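Side-chain contacts in TRNA nucleotidyl transferase-related protein (Thermotoga maritima, PDB 3H38), which builds the CCA end of tRNA from CTP and ATP, this chain being the C-terminal, nucleotidyltransferase part of a longer class II CCA-adding enzyme: residues A[245-248]-A[249-252]; A[253-256]-A[257-261]; A[294-297]-A[298-302]; A[329-332]-A[333-337]; A[397-400]-A[401-405]. All coordinates share one frame; numbering follows the deposited sequence.

Contact 1 of 5, residues A[245-248]-A[249-252]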
loop_
_atom_site.group_PDB
_atom_site.type_symbol
_atom_site.label_atom_id
_atom_site.label_comp_id
_atom_site.label_asym_id
_atom_site.label_seq_id
_atom_site.Cartn_x
_atom_site.Cartn_y
_atom_site.Cartn_z
ATOM N N HIS A 245 3.541 17.505 -6.874
ATOM C CA HIS A 245 3.832 16.968 -8.204
ATOM C C HIS A 245 3.040 15.708 -8.485
ATOM O O HIS A 245 2.907 15.294 -9.637
ATOM C CB HIS A 245 5.304 16.652 -8.371
ATOM C CG HIS A 245 6.166 17.864 -8.493
ATOM N ND1 HIS A 245 6.254 18.591 -9.654
ATOM C CD2 HIS A 245 6.999 18.454 -7.601
ATOM C CE1 HIS A 245 7.105 19.596 -9.475
ATOM N NE2 HIS A 245 7.564 19.533 -8.238
ATOM N N LEU A 246 2.528 15.068 -7.445
ATOM C CA LEU A 246 1.609 13.960 -7.688
ATOM C C LEU A 246 0.180 14.493 -7.916
ATOM O O LEU A 246 -0.547 14.019 -8.799
ATOM C CB LEU A 246 1.650 12.929 -6.546
ATOM C CG LEU A 246 2.998 12.264 -6.265
ATOM C CD1 LEU A 246 2.863 11.171 -5.217
ATOM C CD2 LEU A 246 3.592 11.689 -7.561
ATOM N N PHE A 247 -0.195 15.494 -7.122
ATOM C CA PHE A 247 -1.543 16.076 -7.146
ATOM C C PHE A 247 -1.407 17.583 -7.112
ATOM O O PHE A 247 -1.140 18.167 -6.067
ATOM C CB PHE A 247 -2.370 15.609 -5.949
ATOM C CG PHE A 247 -2.223 14.158 -5.662
ATOM C CD1 PHE A 247 -1.301 13.719 -4.736
ATOM C CD2 PHE A 247 -2.961 13.223 -6.369
ATOM C CE1 PHE A 247 -1.136 12.362 -4.498
ATOM C CE2 PHE A 247 -2.800 11.872 -6.144
ATOM C CZ PHE A 247 -1.889 11.436 -5.197
ATOM N N PRO A 248 -1.609 18.212 -8.269
ATOM C CA PRO A 248 -1.219 19.588 -8.581
ATOM C C PRO A 248 -2.110 20.619 -7.897
ATOM O O PRO A 248 -1.791 21.804 -7.890
ATOM C CB PRO A 248 -1.401 19.661 -10.107
ATOM C CG PRO A 248 -1.707 18.222 -10.556
ATOM C CD PRO A 248 -2.347 17.588 -9.376
ATOM N N LYS A 249 -3.231 20.170 -7.352
ATOM C CA LYS A 249 -4.113 21.054 -6.607
ATOM C C LYS A 249 -4.123 20.786 -5.106
ATOM O O LYS A 249 -4.882 21.420 -4.372
ATOM C CB LYS A 249 -5.538 20.976 -7.145
ATOM C CG LYS A 249 -5.931 22.176 -7.956
ATOM C CD LYS A 249 -5.223 22.204 -9.275
ATOM C CE LYS A 249 -5.397 23.559 -9.933
ATOM N NZ LYS A 249 -5.008 23.515 -11.369
ATOM N N THR A 250 -3.310 19.841 -4.645
ATOM C CA THR A 250 -3.223 19.598 -3.203
ATOM C C THR A 250 -1.967 20.233 -2.583
ATOM O O THR A 250 -0.825 20.049 -3.054
ATOM C CB THR A 250 -3.321 18.090 -2.757
ATOM O OG1 THR A 250 -2.033 17.609 -2.388
ATOM C CG2 THR A 250 -3.930 17.173 -3.803
ATOM N N TYR A 251 -2.212 20.975 -1.511
ATOM C CA TYR A 251 -1.177 21.668 -0.764
ATOM C C TYR A 251 -1.129 21.037 0.612
ATOM O O TYR A 251 -2.141 21.028 1.336
ATOM C CB TYR A 251 -1.519 23.162 -0.679
ATOM C CG TYR A 251 -1.927 23.669 -2.027
ATOM C CD1 TYR A 251 -0.969 24.014 -2.982
ATOM C CD2 TYR A 251 -3.270 23.741 -2.379
ATOM C CE1 TYR A 251 -1.339 24.449 -4.243
ATOM C CE2 TYR A 251 -3.657 24.177 -3.644
ATOM C CZ TYR A 251 -2.687 24.529 -4.571
ATOM O OH TYR A 251 -3.078 24.965 -5.821
ATOM N N TYR A 252 0.032 20.477 0.958
ATOM C CA TYR A 252 0.183 19.840 2.255
ATOM C C TYR A 252 0.537 20.874 3.308
ATOM O O TYR A 252 1.683 21.319 3.377
ATOM C CB TYR A 252 1.273 18.792 2.235
ATOM C CG TYR A 252 1.129 17.802 3.377
ATOM C CD1 TYR A 252 0.155 16.800 3.323
ATOM C CD2 TYR A 252 1.927 17.890 4.521
ATOM C CE1 TYR A 252 -0.003 15.889 4.346
ATOM C CE2 TYR A 252 1.780 16.961 5.575
ATOM C CZ TYR A 252 0.815 15.965 5.467
ATOM O OH TYR A 252 0.642 15.038 6.463
#
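The F247 ring is met obliquely by the methyl CG2 of T250, though the exact place of that methyl is doubtful, since it is modelled closer to CB of F247 than carbons can sit. Other aromatics flank the same ring: those of F287 and Y303 both meet it. At Y251 the approach is again oblique. There the carbonyl O of P248 stands 4.0 Å from the hydroxyl OH of Y251, a loose touch. F247 and T250 run side by side and point the same way; the ring owes its course to a first torsion that sets CG beside the backbone N and opposite the carbonyl carbon (chi1 -43°). What joins the two residues firmly is the backbone: T250 N donates to F247 O at 3.1 Å with an N-H...O angle of 160°. P248 and K249 fill the corner, exposed, and the aliphatic chain of K249 passes by the P248 carbonyl, with CD of K249 3.7 Å from O of P248. The hydroxyl of Y291 accepts from K249 N. The whole is a type I beta turn, F247 to T250, which takes the chain out of helix 242-246 and keeps an aromatic side chain buried at its start.

Contact 2 of 5, residues A[253-256]-A[257-261]; sequences TPSM and DEKME
D257 meets T253 first: its N donates to T253 O at 2.8 Å, and its CB lies 3.4 Å from that same oxygen. T253 is the N-cap of this helix, and its hydroxyl OG1 accepts from M256 N at 3.1 Å, so T253 receives bonds on both its backbone and side-chain oxygens. The D257 carboxylate swings off (CG anti to the backbone N, chi1 -175°) to R235, a salt bridge, and to the hydroxyl of Y252; sitting near the helix start, its negative charge is likely to be favoured by the helix dipole. E258 follows, its N bonded to P254 O at 3.2 Å and its exposed chain running out past that carbonyl. K259 makes a weak backbone bond to S255 O; its extended chain lies over the same oxygen, CG to O 3.5 Å, and carries CE to within 4.2 Å of S255 OG, while the ammonium group goes on to a salt bridge with E289. At M260 the N-H returns to M256 O at 2.9 Å, and the bent side chain brings CE to 4.4 Å from M256 CG, one turn back. These two methionines form the inward face of the opening turns of helix 254-274: M256 lies on V286 and F287, M260 on V283 and V286, all of helix 279-287.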
loop_
_atom_site.group_PDB
_atom_site.type_symbol
_atom_site.label_atom_id
_atom_site.label_comp_id
_atom_site.label_asym_id
_atom_site.label_seq_id
_atom_site.Cartn_x
_atom_site.Cartn_y
_atom_site.Cartn_z
ATOM N N THR A 253 -0.442 21.244 4.120
ATOM C CA THR A 253 -0.280 22.334 5.085
ATOM C C THR A 253 -0.333 21.767 6.500
ATOM O O THR A 253 -0.633 20.591 6.690
ATOM C CB THR A 253 -1.433 23.371 4.951
ATOM O OG1 THR A 253 -2.684 22.673 4.926
ATOM C CG2 THR A 253 -1.301 24.216 3.665
ATOM N N PRO A 254 -0.051 22.605 7.508
ATOM C CA PRO A 254 -0.285 22.151 8.887
ATOM C C PRO A 254 -1.730 21.718 9.111
ATOM O O PRO A 254 -1.988 20.780 9.867
ATOM C CB PRO A 254 0.088 23.366 9.711
ATOM C CG PRO A 254 1.196 24.035 8.853
ATOM C CD PRO A 254 0.665 23.896 7.459
ATOM N N SER A 255 -2.650 22.352 8.404
ATOM C CA SER A 255 -4.055 21.936 8.387
ATOM C C SER A 255 -4.236 20.542 7.784
ATOM O O SER A 255 -4.960 19.697 8.316
ATOM C CB SER A 255 -4.887 22.965 7.602
ATOM O OG SER A 255 -6.217 22.538 7.411
ATOM N N MET A 256 -3.584 20.288 6.664
ATOM C CA MET A 256 -3.740 18.972 6.040
ATOM C C MET A 256 -3.087 17.878 6.871
ATOM O O MET A 256 -3.614 16.782 6.973
ATOM C CB MET A 256 -3.169 18.931 4.615
ATOM C CG MET A 256 -3.524 17.631 3.906
ATOM S SD MET A 256 -3.119 17.720 2.162
ATOM C CE MET A 256 -4.494 18.679 1.554
ATOM N N ASP A 257 -1.930 18.195 7.446
ATOM C CA ASP A 257 -1.162 17.255 8.243
ATOM C C ASP A 257 -1.950 16.772 9.465
ATOM O O ASP A 257 -1.894 15.595 9.840
ATOM C CB ASP A 257 0.126 17.920 8.689
ATOM C CG ASP A 257 1.039 16.970 9.428
ATOM O OD1 ASP A 257 1.236 17.158 10.648
ATOM O OD2 ASP A 257 1.548 16.026 8.793
ATOM N N GLU A 258 -2.706 17.682 10.067
ATOM C CA GLU A 258 -3.480 17.348 11.252
ATOM C C GLU A 258 -4.535 16.361 10.860
ATOM O O GLU A 258 -4.787 15.396 11.580
ATOM C CB GLU A 258 -4.147 18.587 11.878
ATOM C CG GLU A 258 -3.169 19.670 12.299
ATOM C CD GLU A 258 -3.812 20.765 13.168
ATOM O OE1 GLU A 258 -3.054 21.482 13.864
ATOM O OE2 GLU A 258 -5.065 20.909 13.154
ATOM N N LYS A 259 -5.171 16.613 9.720
ATOM C CA LYS A 259 -6.268 15.756 9.290
ATOM C C LYS A 259 -5.663 14.424 8.995
ATOM O O LYS A 259 -6.230 13.385 9.316
ATOM C CB LYS A 259 -6.925 16.279 8.026
ATOM C CG LYS A 259 -7.727 17.532 8.202
ATOM C CD LYS A 259 -8.015 18.143 6.821
ATOM C CE LYS A 259 -8.915 19.378 6.918
ATOM N NZ LYS A 259 -9.108 20.038 5.600
ATOM N N MET A 260 -4.513 14.440 8.369
ATOM C CA MET A 260 -3.834 13.236 8.017
ATOM C C MET A 260 -3.439 12.450 9.247
ATOM O O MET A 260 -3.632 11.263 9.294
ATOM C CB MET A 260 -2.645 13.577 7.151
ATOM C CG MET A 260 -2.285 12.582 6.125
ATOM S SD MET A 260 -3.541 11.935 5.046
ATOM C CE MET A 260 -4.332 13.357 4.524
ATOM N N GLU A 261 -2.926 13.121 10.256
ATOM C CA GLU A 261 -2.689 12.457 11.532
ATOM C C GLU A 261 -3.972 11.833 12.137
ATOM O O GLU A 261 -4.003 10.637 12.425
ATOM C CB GLU A 261 -2.034 13.421 12.503
ATOM C CG GLU A 261 -1.814 12.848 13.863
ATOM C CD GLU A 261 -1.082 13.814 14.770
ATOM O OE1 GLU A 261 -0.625 14.863 14.257
ATOM O OE2 GLU A 261 -0.965 13.526 15.988
#

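Contact 3 of 5, residues A[294-297]-A[298-302]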
loop_
_atom_site.group_PDB
_atom_site.type_symbol
_atom_site.label_atom_id
_atom_site.label_comp_id
_atom_site.label_asym_id
_atom_site.label_seq_id
_atom_site.Cartn_x
_atom_site.Cartn_y
_atom_site.Cartn_z
ATOM N N GLU A 294 -12.412 20.089 -13.239
ATOM C CA GLU A 294 -11.410 19.806 -14.258
ATOM C C GLU A 294 -10.111 19.324 -13.617
ATOM O O GLU A 294 -9.401 18.486 -14.181
ATOM C CB GLU A 294 -11.166 21.021 -15.160
ATOM C CG GLU A 294 -10.868 22.320 -14.431
ATOM C CD GLU A 294 -12.058 22.838 -13.627
ATOM O OE1 GLU A 294 -12.234 22.395 -12.474
ATOM O OE2 GLU A 294 -12.810 23.698 -14.139
ATOM N N SER A 295 -9.800 19.848 -12.435
ATOM C CA SER A 295 -8.649 19.348 -11.695
ATOM C C SER A 295 -8.915 17.907 -11.300
ATOM O O SER A 295 -8.039 17.060 -11.431
ATOM C CB SER A 295 -8.357 20.211 -10.475
ATOM O OG SER A 295 -7.884 21.477 -10.902
ATOM N N TRP A 296 -10.144 17.640 -10.861
ATOM C CA TRP A 296 -10.602 16.281 -10.589
ATOM C C TRP A 296 -10.500 15.344 -11.798
ATOM O O TRP A 296 -9.912 14.266 -11.701
ATOM C CB TRP A 296 -12.045 16.300 -10.083
ATOM C CG TRP A 296 -12.812 15.011 -10.295
ATOM C CD1 TRP A 296 -13.900 14.820 -11.118
ATOM C CD2 TRP A 296 -12.560 13.742 -9.667
ATOM N NE1 TRP A 296 -14.336 13.511 -11.035
ATOM C CE2 TRP A 296 -13.531 12.831 -10.156
ATOM C CE3 TRP A 296 -11.608 13.286 -8.740
ATOM C CZ2 TRP A 296 -13.571 11.494 -9.749
ATOM C CZ3 TRP A 296 -11.650 11.948 -8.339
ATOM C CH2 TRP A 296 -12.631 11.074 -8.838
ATOM N N LYS A 297 -11.090 15.723 -12.927
ATOM C CA LYS A 297 -11.077 14.794 -14.044
ATOM C C LYS A 297 -9.651 14.439 -14.460
ATOM O O LYS A 297 -9.384 13.293 -14.853
ATOM C CB LYS A 297 -11.916 15.299 -15.216
ATOM C CG LYS A 297 -13.403 15.160 -14.934
ATOM C CD LYS A 297 -14.264 15.623 -16.085
ATOM C CE LYS A 297 -15.717 15.736 -15.639
ATOM N NZ LYS A 297 -16.406 16.842 -16.346
ATOM N N GLU A 298 -8.744 15.413 -14.334
ATOM C CA GLU A 298 -7.333 15.240 -14.674
ATOM C C GLU A 298 -6.725 14.180 -13.778
ATOM O O GLU A 298 -5.989 13.293 -14.220
ATOM C CB GLU A 298 -6.567 16.547 -14.462
ATOM C CG GLU A 298 -6.838 17.626 -15.496
ATOM C CD GLU A 298 -5.685 18.619 -15.634
ATOM O OE1 GLU A 298 -4.562 18.295 -15.180
ATOM O OE2 GLU A 298 -5.901 19.715 -16.209
ATOM N N VAL A 299 -7.040 14.290 -12.496
ATOM C CA VAL A 299 -6.526 13.366 -11.523
ATOM C C VAL A 299 -7.296 12.051 -11.581
ATOM O O VAL A 299 -6.702 10.965 -11.556
ATOM C CB VAL A 299 -6.542 14.002 -10.112
ATOM C CG1 VAL A 299 -6.944 12.992 -9.081
ATOM C CG2 VAL A 299 -5.177 14.624 -9.807
ATOM N N ARG A 300 -8.618 12.136 -11.671
ATOM C CA ARG A 300 -9.397 10.912 -11.789
ATOM C C ARG A 300 -8.834 10.023 -12.905
ATOM O O ARG A 300 -8.766 8.814 -12.764
ATOM C CB ARG A 300 -10.867 11.210 -12.066
ATOM C CG ARG A 300 -11.670 9.941 -12.342
ATOM C CD ARG A 300 -12.951 10.263 -13.051
ATOM N NE ARG A 300 -12.688 10.917 -14.326
ATOM C CZ ARG A 300 -13.510 11.793 -14.897
ATOM N NH1 ARG A 300 -13.196 12.336 -16.072
ATOM N NH2 ARG A 300 -14.640 12.130 -14.288
ATOM N N ASP A 301 -8.428 10.632 -14.012
ATOM C CA ASP A 301 -8.011 9.861 -15.176
ATOM C C ASP A 301 -6.570 9.410 -15.088
ATOM O O ASP A 301 -6.243 8.348 -15.605
ATOM C CB ASP A 301 -8.202 10.652 -16.483
ATOM C CG ASP A 301 -9.674 10.771 -16.912
ATOM O OD1 ASP A 301 -10.505 9.900 -16.547
ATOM O OD2 ASP A 301 -9.989 11.746 -17.635
ATOM N N ARG A 302 -5.704 10.213 -14.468
ATOM C CA ARG A 302 -4.276 9.889 -14.428
ATOM C C ARG A 302 -4.004 8.633 -13.589
ATOM O O ARG A 302 -3.394 7.663 -14.060
ATOM C CB ARG A 302 -3.450 11.082 -13.935
ATOM C CG ARG A 302 -1.972 10.778 -13.705
ATOM C CD ARG A 302 -1.102 12.012 -13.897
ATOM N NE ARG A 302 0.246 11.885 -13.324
ATOM C CZ ARG A 302 1.277 11.315 -13.945
ATOM N NH1 ARG A 302 2.465 11.280 -13.363
ATOM N NH2 ARG A 302 1.125 10.786 -15.153
#
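W296 carries CG anti to the backbone N (chi1 156°), which lays the indole across CB of R300 one turn on; the like setting in R300 (174°) sends its CG and CD past the ring, near CZ2. This CH-pi contact puts CB of R300 3.5 Å from the centroid of the W296 six-membered ring, almost on the ring normal. After a bend at chi3 the guanidinium plane stands about 76° to that of the indole, and K297 packs on a guanidinium face, K297 CG 3.1 Å from R300 NH1. In the guanidinium plane, NE of R300 donates to OD1 of D301 at 3.3 Å, a salt bridge that meets the carboxylate from above its plane. A leucine in place of R300 would probably leave D301 without its charged mate and K297's methylenes without the flat group they cover. Such i to i+4 and i to i+3 packing is a standard device along alpha helices, here helix 293-302, where W296 also touches L309 and I310 of helix 309-328.

Contact 4 of 5, residues A[329-332]-A[333-337]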
loop_
_atom_site.group_PDB
_atom_site.type_symbol
_atom_site.label_atom_id
_atom_site.label_comp_id
_atom_site.label_asym_id
_atom_site.label_seq_id
_atom_site.Cartn_x
_atom_site.Cartn_y
_atom_site.Cartn_z
ATOM N N GLU A 329 -22.453 20.479 20.454
ATOM C CA GLU A 329 -23.662 20.638 21.237
ATOM C C GLU A 329 -24.303 19.312 21.591
ATOM O O GLU A 329 -25.505 19.251 21.836
ATOM C CB GLU A 329 -24.647 21.477 20.449
ATOM C CG GLU A 329 -23.970 22.557 19.649
ATOM C CD GLU A 329 -24.799 22.973 18.467
ATOM O OE1 GLU A 329 -25.946 22.483 18.363
ATOM O OE2 GLU A 329 -24.310 23.776 17.645
ATOM N N ARG A 330 -23.560 18.249 21.484
ATOM C CA ARG A 330 -24.050 17.012 21.987
ATOM C C ARG A 330 -25.442 16.777 21.427
ATOM O O ARG A 330 -26.304 16.197 22.065
ATOM C CB ARG A 330 -24.028 17.084 23.496
ATOM C CG ARG A 330 -22.630 17.136 24.077
ATOM C CD ARG A 330 -22.057 15.742 24.083
ATOM N NE ARG A 330 -20.637 15.694 24.393
ATOM C CZ ARG A 330 -20.100 14.931 25.336
ATOM N NH1 ARG A 330 -20.865 14.118 26.065
ATOM N NH2 ARG A 330 -18.802 14.967 25.538
ATOM N N VAL A 331 -25.618 17.149 20.180
ATOM C CA VAL A 331 -26.857 16.910 19.508
ATOM C C VAL A 331 -27.057 15.414 19.422
ATOM O O VAL A 331 -26.121 14.655 19.496
ATOM C CB VAL A 331 -26.831 17.470 18.107
ATOM C CG1 VAL A 331 -27.996 16.986 17.365
ATOM C CG2 VAL A 331 -26.831 18.965 18.130
ATOM N N PRO A 332 -28.312 15.010 19.271
ATOM C CA PRO A 332 -28.727 13.603 19.268
ATOM C C PRO A 332 -28.258 12.793 18.069
ATOM O O PRO A 332 -28.030 13.350 17.025
ATOM C CB PRO A 332 -30.246 13.718 19.248
ATOM C CG PRO A 332 -30.505 14.960 19.847
ATOM C CD PRO A 332 -29.480 15.884 19.384
ATOM N N ALA A 333 -28.115 11.487 18.236
ATOM C CA ALA A 333 -27.653 10.672 17.124
ATOM C C ALA A 333 -28.480 10.916 15.866
ATOM O O ALA A 333 -27.943 10.923 14.753
ATOM C CB ALA A 333 -27.678 9.196 17.497
ATOM N N SER A 334 -29.783 11.116 16.037
ATOM C CA SER A 334 -30.678 11.256 14.888
ATOM C C SER A 334 -30.235 12.354 13.917
ATOM O O SER A 334 -30.561 12.307 12.726
ATOM C CB SER A 334 -32.133 11.482 15.333
ATOM O OG SER A 334 -32.249 12.466 16.346
ATOM N N PHE A 335 -29.484 13.331 14.427
ATOM C CA PHE A 335 -29.093 14.501 13.639
ATOM C C PHE A 335 -27.865 14.328 12.749
ATOM O O PHE A 335 -27.691 15.082 11.780
ATOM C CB PHE A 335 -28.872 15.693 14.547
ATOM C CG PHE A 335 -30.130 16.335 14.985
ATOM C CD1 PHE A 335 -30.853 15.816 16.048
ATOM C CD2 PHE A 335 -30.604 17.456 14.334
ATOM C CE1 PHE A 335 -32.028 16.411 16.463
ATOM C CE2 PHE A 335 -31.778 18.055 14.740
ATOM C CZ PHE A 335 -32.491 17.533 15.808
ATOM N N VAL A 336 -27.019 13.356 13.088
ATOM C CA VAL A 336 -25.852 13.048 12.275
ATOM C C VAL A 336 -26.119 11.829 11.390
ATOM O O VAL A 336 -25.239 11.361 10.663
ATOM C CB VAL A 336 -24.592 12.802 13.146
ATOM C CG1 VAL A 336 -24.450 13.891 14.216
ATOM C CG2 VAL A 336 -24.647 11.427 13.781
ATOM N N TYR A 337 -27.340 11.310 11.457
ATOM C CA TYR A 337 -27.685 10.175 10.620
ATOM C C TYR A 337 -27.470 10.539 9.169
ATOM O O TYR A 337 -26.733 9.858 8.468
ATOM C CB TYR A 337 -29.133 9.744 10.827
ATOM C CG TYR A 337 -29.485 8.434 10.153
ATOM C CD1 TYR A 337 -28.882 7.249 10.556
ATOM C CD2 TYR A 337 -30.429 8.377 9.126
ATOM C CE1 TYR A 337 -29.193 6.040 9.949
ATOM C CE2 TYR A 337 -30.751 7.163 8.510
ATOM C CZ TYR A 337 -30.124 5.995 8.931
ATOM O OH TYR A 337 -30.420 4.780 8.352
#
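Apolar packing around a tight turn joins V331 and P332 to F335, in the loop that leads from helix 309-328 to helix 337-340. The methyl CG1 of V331 reaches F335 CG at 3.3 Å, approaching the ring obliquely and crossing the phenylalanine at about a right angle. P332 instead runs alongside F335, its CD 3.6 Å from F335 CD1. The backbone makes this possible: F335 N donates to P332 O at 3.0 Å, N-H...O angle 162°, the i+3 to i bond of a beta turn, followed by a second from V336 N to A333 O. The bend belongs to the all-helical C-terminal part of the enzyme. A glycine at P332 would probably leave one flank of the F335 ring uncovered and set the backbone ahead of the turn free to move. Elsewhere on the proline ring, CB of P332 lies 3.7 Å from S334 OG, and that hydroxyl is hydrogen-bonded to D407. The carbonyl of V331 accepts from the hydroxyl of Y366, on helix 357-371.

Contact 5 of 5, residues A[397-400]-A[401-405]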
loop_
_atom_site.group_PDB
_atom_site.type_symbol
_atom_site.label_atom_id
_atom_site.label_comp_id
_atom_site.label_asym_id
_atom_site.label_seq_id
_atom_site.Cartn_x
_atom_site.Cartn_y
_atom_site.Cartn_z
ATOM N N VAL A 397 -42.472 7.495 7.835
ATOM C CA VAL A 397 -42.784 6.878 9.120
ATOM C C VAL A 397 -41.671 5.975 9.642
ATOM O O VAL A 397 -41.253 6.112 10.779
ATOM C CB VAL A 397 -44.074 6.052 9.050
ATOM C CG1 VAL A 397 -44.294 5.309 10.361
ATOM C CG2 VAL A 397 -45.252 6.949 8.740
ATOM N N LEU A 398 -41.199 5.054 8.807
ATOM C CA LEU A 398 -40.174 4.098 9.220
ATOM C C LEU A 398 -38.912 4.789 9.708
ATOM O O LEU A 398 -38.296 4.368 10.686
ATOM C CB LEU A 398 -39.829 3.128 8.087
ATOM C CG LEU A 398 -40.696 1.881 7.887
ATOM C CD1 LEU A 398 -41.510 1.584 9.138
ATOM C CD2 LEU A 398 -41.601 2.040 6.680
ATOM N N GLU A 399 -38.524 5.859 9.029
ATOM C CA GLU A 399 -37.321 6.569 9.425
ATOM C C GLU A 399 -37.532 7.397 10.689
ATOM O O GLU A 399 -36.614 7.551 11.485
ATOM C CB GLU A 399 -36.784 7.435 8.287
ATOM C CG GLU A 399 -35.341 7.855 8.502
ATOM C CD GLU A 399 -34.671 8.289 7.222
ATOM O OE1 GLU A 399 -35.285 9.083 6.480
ATOM O OE2 GLU A 399 -33.532 7.837 6.961
ATOM N N LYS A 400 -38.719 7.931 10.882
ATOM C CA LYS A 400 -39.023 8.626 12.116
ATOM C C LYS A 400 -38.966 7.665 13.280
ATOM O O LYS A 400 -38.506 7.984 14.344
ATOM C CB LYS A 400 -40.370 9.310 12.041
ATOM C CG LYS A 400 -40.327 10.632 11.337
ATOM C CD LYS A 400 -39.663 10.535 9.991
ATOM C CE LYS A 400 -40.074 11.707 9.145
ATOM N NZ LYS A 400 -39.520 11.674 7.780
ATOM N N ILE A 401 -39.442 6.472 13.076
ATOM C CA ILE A 401 -39.358 5.464 14.127
ATOM C C ILE A 401 -37.904 5.024 14.366
ATOM O O ILE A 401 -37.439 5.018 15.504
ATOM C CB ILE A 401 -40.373 4.282 13.937
ATOM C CG1 ILE A 401 -39.873 3.000 14.594
ATOM C CG2 ILE A 401 -40.671 4.024 12.483
ATOM C CD1 ILE A 401 -40.870 1.858 14.467
ATOM N N LEU A 402 -37.189 4.700 13.290
ATOM C CA LEU A 402 -35.740 4.489 13.343
ATOM C C LEU A 402 -35.072 5.601 14.166
ATOM O O LEU A 402 -34.254 5.342 15.056
ATOM C CB LEU A 402 -35.168 4.532 11.919
ATOM C CG LEU A 402 -34.089 3.574 11.372
ATOM C CD1 LEU A 402 -33.372 4.203 10.159
ATOM C CD2 LEU A 402 -33.078 3.130 12.416
ATOM N N MET A 403 -35.364 6.837 13.776
ATOM C CA MET A 403 -34.740 8.019 14.354
ATOM C C MET A 403 -35.064 8.310 15.819
ATOM O O MET A 403 -34.169 8.505 16.630
ATOM C CB MET A 403 -35.095 9.224 13.498
ATOM C CG MET A 403 -33.899 10.003 12.998
ATOM S SD MET A 403 -32.964 9.235 11.680
ATOM C CE MET A 403 -32.527 7.675 12.360
ATOM N N LYS A 404 -36.337 8.267 16.179
ATOM C CA LYS A 404 -36.698 8.341 17.581
ATOM C C LYS A 404 -35.995 7.178 18.290
ATOM O O LYS A 404 -35.548 7.312 19.429
ATOM C CB LYS A 404 -38.221 8.277 17.757
ATOM C CG LYS A 404 -38.990 9.518 17.263
ATOM C CD LYS A 404 -39.370 10.484 18.402
ATOM C CE LYS A 404 -38.395 11.661 18.554
ATOM N NZ LYS A 404 -37.140 11.331 19.305
ATOM N N LYS A 405 -35.894 6.056 17.619
ATOM C CA LYS A 405 -35.183 4.935 18.173
ATOM C C LYS A 405 -33.685 5.131 18.323
ATOM O O LYS A 405 -33.114 4.577 19.217
ATOM C CB LYS A 405 -35.503 3.634 17.464
ATOM C CG LYS A 405 -34.784 2.486 18.067
ATOM C CD LYS A 405 -35.507 1.201 17.842
ATOM C CE LYS A 405 -35.555 0.815 16.403
ATOM N NZ LYS A 405 -35.290 -0.630 16.257
#
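I401 packs against V397 and L398 of the preceding turn through its methyl CG2, which lies roughly 4.2 Å from L398 CD1 and 4.4 Å from V397 CG1. With CG1 anti to the backbone N (chi1 154°), it is this methyl branch that turns back toward them. The model sets the same CG2 too close to V397 O, so its place, and with it these distances, is doubtful. The backbone is closely bonded in the regular helical way: L402 N reaches L398 O at 2.8 Å, M403 N reaches E399 O at 2.7 Å, and K404 N reaches K400 O at 2.9 Å, almost straight at 174°. Next along, the sulfur of M403 comes within 4.2 Å of E399 CG, and both residues also lie on Y337. The lysine side chains are looser. The CG of K404 rests 3.3 Å from the K400 carbonyl O, but beyond it the chain bends away towards E415 and E419, with a long, weak ion pair to D407, and exposed K400 adds little beyond its CB. No polar side chain bonds to another between these turns; helical backbone bonds and aliphatic touches hold them, which implies that the charged ends look to other parts of the chain or to solvent.

In the fold
All five contacts are local, each spanning adjoining residues, so they come in series along the chain: none nests in or crosses another. Contact 1 closes the turn after helix 242-246, and contact 2 takes over at once at the start of helix 254-274, the two joined by the continuous chain and by the Y251 carbonyl packing on the M256 methyl. Contact 3, on helix 293-302, returns to contact 1, where K249 lies on S295 and P248 on V299. Farther out, contact 4 closes the bend after helix 309-328 and touches contact 5 on helix 392-407, S334 and Y337 meeting M403. Two clusters result, with contacts 1 and 4 about 34 Å apart between centres.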